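Local coordinates for protein latency-associated nuclear antigen (Murid herpesvirus 4, PDB 4BLG) that probably binds DNA through this C-terminal domain, which assembles as a dimer, as part of a viral nuclear antigen associated with latency, at residues Ser65-Leu71 with Thr83-Phe89. Residue numbers count along the deposited sequence, not the author numbering.
Sequences STPVSCL and TYYLLSF
Two antiparallel strands of the four-stranded sheet in the LANA DNA-binding domain pair here. Strand 64-70 is an outermost strand of the chain's sheet, and a short loop breaks it. Strand 84-90 lies between it and strand 39-45. The register shifts by one residue between Ser65 and Ser69, giving two separate ladders.

Ser65 forms a non-hydrogen-bonded pair with Ser88, CA to CA 4.1 Å. Both side chains adopt m rotamers on the same sheet face, and Ser88 OG donates to Ser65 OG at 2.7 Å. Thr66 N donates to Leu87 O at 2.9 Å. The p rotamer of Thr66 brings OG1 to Leu87 N, 3.0 Å away, so a side chain accepts the next strand hydrogen bond. Thr66 OG1 also donates to Pro67 O at 2.9 Å. Thr66 CG2 meets the Phe89 ring edge, 3.5 Å from CE2. The CA-to-CB bond of Pro67 points away from 83-89. Val68 CG1 packs 3.9 Å from Tyr84 CB, on the face covered by helix 48-57.

Ser69 and Tyr85 form a hydrogen-bonded pair. Ser69 N to Tyr85 O and Tyr85 N to Ser69 O are both 3.0 Å. Tyr85 is p, and its OH hydrogen-bonds Tyr85 OH of the second subunit, placing the face with Ser69 and Tyr85 at the dimer interface. One water lies 2.7 Å from both Ser69 OG and Tyr85 OH. Cys70 forms a non-hydrogen-bonded pair with Tyr84, CA to CA 4.3 Å, and its SG lies obliquely 4.5 Å from the Tyr84 ring centroid. Leu71 CD2 packs 3.4 Å from Tyr85 CD1. Leu71 N donates to Thr83 O at 2.8 Å, and a water bridges Leu71 O and Thr83 N, 2.8 Å from each.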
ATOM      1  N   SER A  65      10.260   3.547  -1.744  1.00 30.46           N
ATOM      2  CA  SER A  65       8.980   4.113  -1.356  1.00 30.77           C
ATOM      3  C   SER A  65       8.149   4.578  -2.540  1.00 31.94           C
ATOM      4  O   SER A  65       8.657   5.127  -3.515  1.00 34.79           O
ATOM      5  CB  SER A  65       9.163   5.265  -0.371  1.00 33.36           C
ATOM      6  OG  SER A  65       9.720   4.806   0.846  1.00 31.78           O
ATOM      7  N   THR A  66       6.854   4.333  -2.427  1.00 24.45           N
ATOM      8  CA  THR A  66       5.885   4.781  -3.401  1.00 31.66           C
ATOM      9  C   THR A  66       5.716   6.287  -3.296  1.00 25.37           C
ATOM     10  O   THR A  66       6.117   6.894  -2.297  1.00 26.84           O
ATOM     11  CB  THR A  66       4.521   4.176  -3.096  1.00 22.25           C
ATOM     12  OG1 THR A  66       4.077   4.654  -1.819  1.00 21.48           O
ATOM     13  CG2 THR A  66       4.601   2.675  -3.065  1.00 26.20           C
ATOM     14  N   PRO A  67       5.116   6.900  -4.322  1.00 29.09           N
ATOM     15  CA  PRO A  67       4.668   8.284  -4.145  1.00 20.73           C
ATOM     16  C   PRO A  67       3.592   8.348  -3.078  1.00 25.00           C
ATOM     17  O   PRO A  67       3.122   7.300  -2.601  1.00 28.43           O
ATOM     18  CB  PRO A  67       4.107   8.664  -5.515  1.00 23.58           C
ATOM     19  CG  PRO A  67       4.026   7.401  -6.301  1.00 24.16           C
ATOM     20  CD  PRO A  67       4.987   6.438  -5.710  1.00 26.13           C
ATOM     21  N   VAL A  68       3.223   9.561  -2.686  1.00 23.03           N
ATOM     22  CA  VAL A  68       2.172   9.751  -1.704  1.00 22.22           C
ATOM     23  C   VAL A  68       0.822   9.520  -2.387  1.00 23.40           C
ATOM     24  O   VAL A  68       0.588  10.045  -3.469  1.00 26.70           O
ATOM     25  CB  VAL A  68       2.208  11.171  -1.121  1.00 20.10           C
ATOM     26  CG1 VAL A  68       1.106  11.361  -0.101  1.00 24.80           C
ATOM     27  CG2 VAL A  68       3.581  11.470  -0.495  1.00 30.72           C
ATOM     28  N   SER A  69      -0.044   8.726  -1.761  1.00 23.25           N
ATOM     29  CA  SER A  69      -1.437   8.600  -2.199  1.00 21.38           C
ATOM     30  C   SER A  69      -2.399   8.848  -1.023  1.00 33.50           C
ATOM     31  O   SER A  69      -1.996   9.384   0.014  1.00 26.07           O
ATOM     32  CB  SER A  69      -1.689   7.234  -2.830  1.00 19.57           C
ATOM     33  OG  SER A  69      -2.945   7.197  -3.476  1.00 30.92           O
ATOM     34  N   CYS A  70      -3.669   8.494  -1.203  1.00 32.63           N
ATOM     35  CA  CYS A  70      -4.700   8.734  -0.188  1.00 27.77           C
ATOM     36  C   CYS A  70      -5.319   7.424   0.263  1.00 30.02           C
ATOM     37  O   CYS A  70      -5.501   6.511  -0.539  1.00 26.02           O
ATOM     38  CB  CYS A  70      -5.830   9.610  -0.752  1.00 25.34           C
ATOM     39  SG  CYS A  70      -5.307  11.147  -1.511  1.00 48.08           S
ATOM     40  N   LEU A  71      -5.665   7.337   1.541  1.00 22.34           N
ATOM     41  CA  LEU A  71      -6.471   6.222   2.010  1.00 28.79           C
ATOM     42  C   LEU A  71      -7.949   6.517   1.744  1.00 34.44           C
ATOM     43  O   LEU A  71      -8.371   7.669   1.737  1.00 27.33           O
ATOM     44  CB  LEU A  71      -6.247   5.967   3.494  1.00 36.69           C
ATOM     45  CG  LEU A  71      -4.833   5.524   3.871  1.00 32.76           C
ATOM     46  CD1 LEU A  71      -4.688   5.442   5.387  1.00 34.23           C
ATOM     47  CD2 LEU A  71      -4.497   4.194   3.226  1.00 23.40           C
ATOM     48  N   THR A  83      -6.695  11.012   4.904  1.00 36.10           N
ATOM     49  CA  THR A  83      -5.445  10.539   5.458  1.00 22.07           C
ATOM     50  C   THR A  83      -4.594  10.064   4.291  1.00 24.77           C
ATOM     51  O   THR A  83      -5.020   9.220   3.503  1.00 25.96           O
ATOM     52  CB  THR A  83      -5.688   9.414   6.457  1.00 23.37           C
ATOM     53  OG1 THR A  83      -6.448   9.930   7.552  1.00 32.61           O
ATOM     54  CG2 THR A  83      -4.371   8.842   6.969  1.00 31.70           C
ATOM     55  N   TYR A  84      -3.422  10.667   4.144  1.00 28.23           N
ATOM     56  CA  TYR A  84      -2.483  10.277   3.101  1.00 17.89           C
ATOM     57  C   TYR A  84      -1.544   9.185   3.598  1.00 20.91           C
ATOM     58  O   TYR A  84      -1.432   8.954   4.792  1.00 28.46           O
ATOM     59  CB  TYR A  84      -1.700  11.487   2.629  1.00 21.15           C
ATOM     60  CG  TYR A  84      -2.578  12.627   2.165  1.00 21.00           C
ATOM     61  CD1 TYR A  84      -3.046  13.576   3.062  1.00 29.70           C
ATOM     62  CD2 TYR A  84      -2.940  12.751   0.840  1.00 31.69           C
ATOM     63  CE1 TYR A  84      -3.843  14.621   2.644  1.00 37.76           C
ATOM     64  CE2 TYR A  84      -3.743  13.793   0.413  1.00 27.94           C
ATOM     65  CZ  TYR A  84      -4.191  14.722   1.318  1.00 28.97           C
ATOM     66  OH  TYR A  84      -4.986  15.759   0.886  1.00 35.25           O
ATOM     67  N   TYR A  85      -0.892   8.492   2.667  1.00 20.99           N
ATOM     68  CA  TYR A  85       0.018   7.410   3.025  1.00 20.37           C
ATOM     69  C   TYR A  85       1.057   7.199   1.950  1.00 18.62           C
ATOM     70  O   TYR A  85       0.920   7.678   0.841  1.00 25.51           O
ATOM     71  CB  TYR A  85      -0.738   6.093   3.227  1.00 26.65           C
ATOM     72  CG  TYR A  85      -1.016   5.348   1.935  1.00 26.29           C
ATOM     73  CD1 TYR A  85      -2.169   5.597   1.197  1.00 25.20           C
ATOM     74  CD2 TYR A  85      -0.125   4.393   1.454  1.00 24.74           C
ATOM     75  CE1 TYR A  85      -2.425   4.913   0.010  1.00 25.68           C
ATOM     76  CE2 TYR A  85      -0.374   3.705   0.276  1.00 22.54           C
ATOM     77  CZ  TYR A  85      -1.523   3.970  -0.442  1.00 29.67           C
ATOM     78  OH  TYR A  85      -1.767   3.284  -1.613  1.00 31.03           O
ATOM     79  N   LEU A  86       2.105   6.470   2.301  1.00 21.85           N
ATOM     80  CA  LEU A  86       3.008   5.911   1.316  1.00 18.98           C
ATOM     81  C   LEU A  86       3.517   4.606   1.887  1.00 18.87           C
ATOM     82  O   LEU A  86       3.393   4.355   3.081  1.00 24.27           O
ATOM     83  CB  LEU A  86       4.165   6.858   0.987  1.00 23.33           C
ATOM     84  CG  LEU A  86       5.149   7.261   2.093  1.00 32.31           C
ATOM     85  CD1 LEU A  86       6.054   6.117   2.508  1.00 28.55           C
ATOM     86  CD2 LEU A  86       5.990   8.425   1.606  1.00 35.08           C
ATOM     87  N   LEU A  87       4.063   3.777   1.013  1.00 23.31           N
ATOM     88  CA  LEU A  87       4.607   2.487   1.388  1.00 31.19           C
ATOM     89  C   LEU A  87       6.099   2.493   1.144  1.00 25.27           C
ATOM     90  O   LEU A  87       6.554   2.957   0.104  1.00 32.24           O
ATOM     91  CB  LEU A  87       3.971   1.383   0.542  1.00 35.31           C
ATOM     92  CG  LEU A  87       2.509   1.066   0.842  1.00 33.72           C
ATOM     93  CD1 LEU A  87       1.986   0.055  -0.164  1.00 38.30           C
ATOM     94  CD2 LEU A  87       2.374   0.540   2.255  1.00 32.71           C
ATOM     95  N   SER A  88       6.852   1.974   2.104  1.00 26.28           N
ATOM     96  CA  SER A  88       8.295   1.866   1.972  1.00 25.81           C
ATOM     97  C   SER A  88       8.603   0.399   2.048  1.00 27.35           C
ATOM     98  O   SER A  88       8.463  -0.207   3.106  1.00 25.52           O
ATOM     99  CB  SER A  88       9.020   2.612   3.099  1.00 30.63           C
ATOM    100  OG  SER A  88       8.646   3.976   3.150  1.00 24.45           O
ATOM    101  N   PHE A  89       9.009  -0.174   0.921  1.00 27.81           N
ATOM    102  CA  PHE A  89       9.233  -1.610   0.831  1.00 27.35           C
ATOM    103  C   PHE A  89      10.641  -1.987   1.277  1.00 33.98           C
ATOM    104  O   PHE A  89      11.604  -1.287   0.965  1.00 31.36           O
ATOM    105  CB  PHE A  89       8.998  -2.085  -0.602  1.00 27.76           C
ATOM    106  CG  PHE A  89       7.617  -1.800  -1.108  1.00 26.84           C
ATOM    107  CD1 PHE A  89       6.571  -2.664  -0.825  1.00 26.48           C
ATOM    108  CD2 PHE A  89       7.360  -0.670  -1.863  1.00 27.98           C
ATOM    109  CE1 PHE A  89       5.286  -2.399  -1.284  1.00 28.51           C
ATOM    110  CE2 PHE A  89       6.082  -0.400  -2.322  1.00 34.47           C
ATOM    111  CZ  PHE A  89       5.044  -1.270  -2.037  1.00 30.22           C
TER
HETATM  112  O   HOH W   1      -3.085   4.463  -3.717  1.00 32.38           O
HETATM  113  O   HOH W   2      -8.625   9.107   4.079  1.00 36.53           O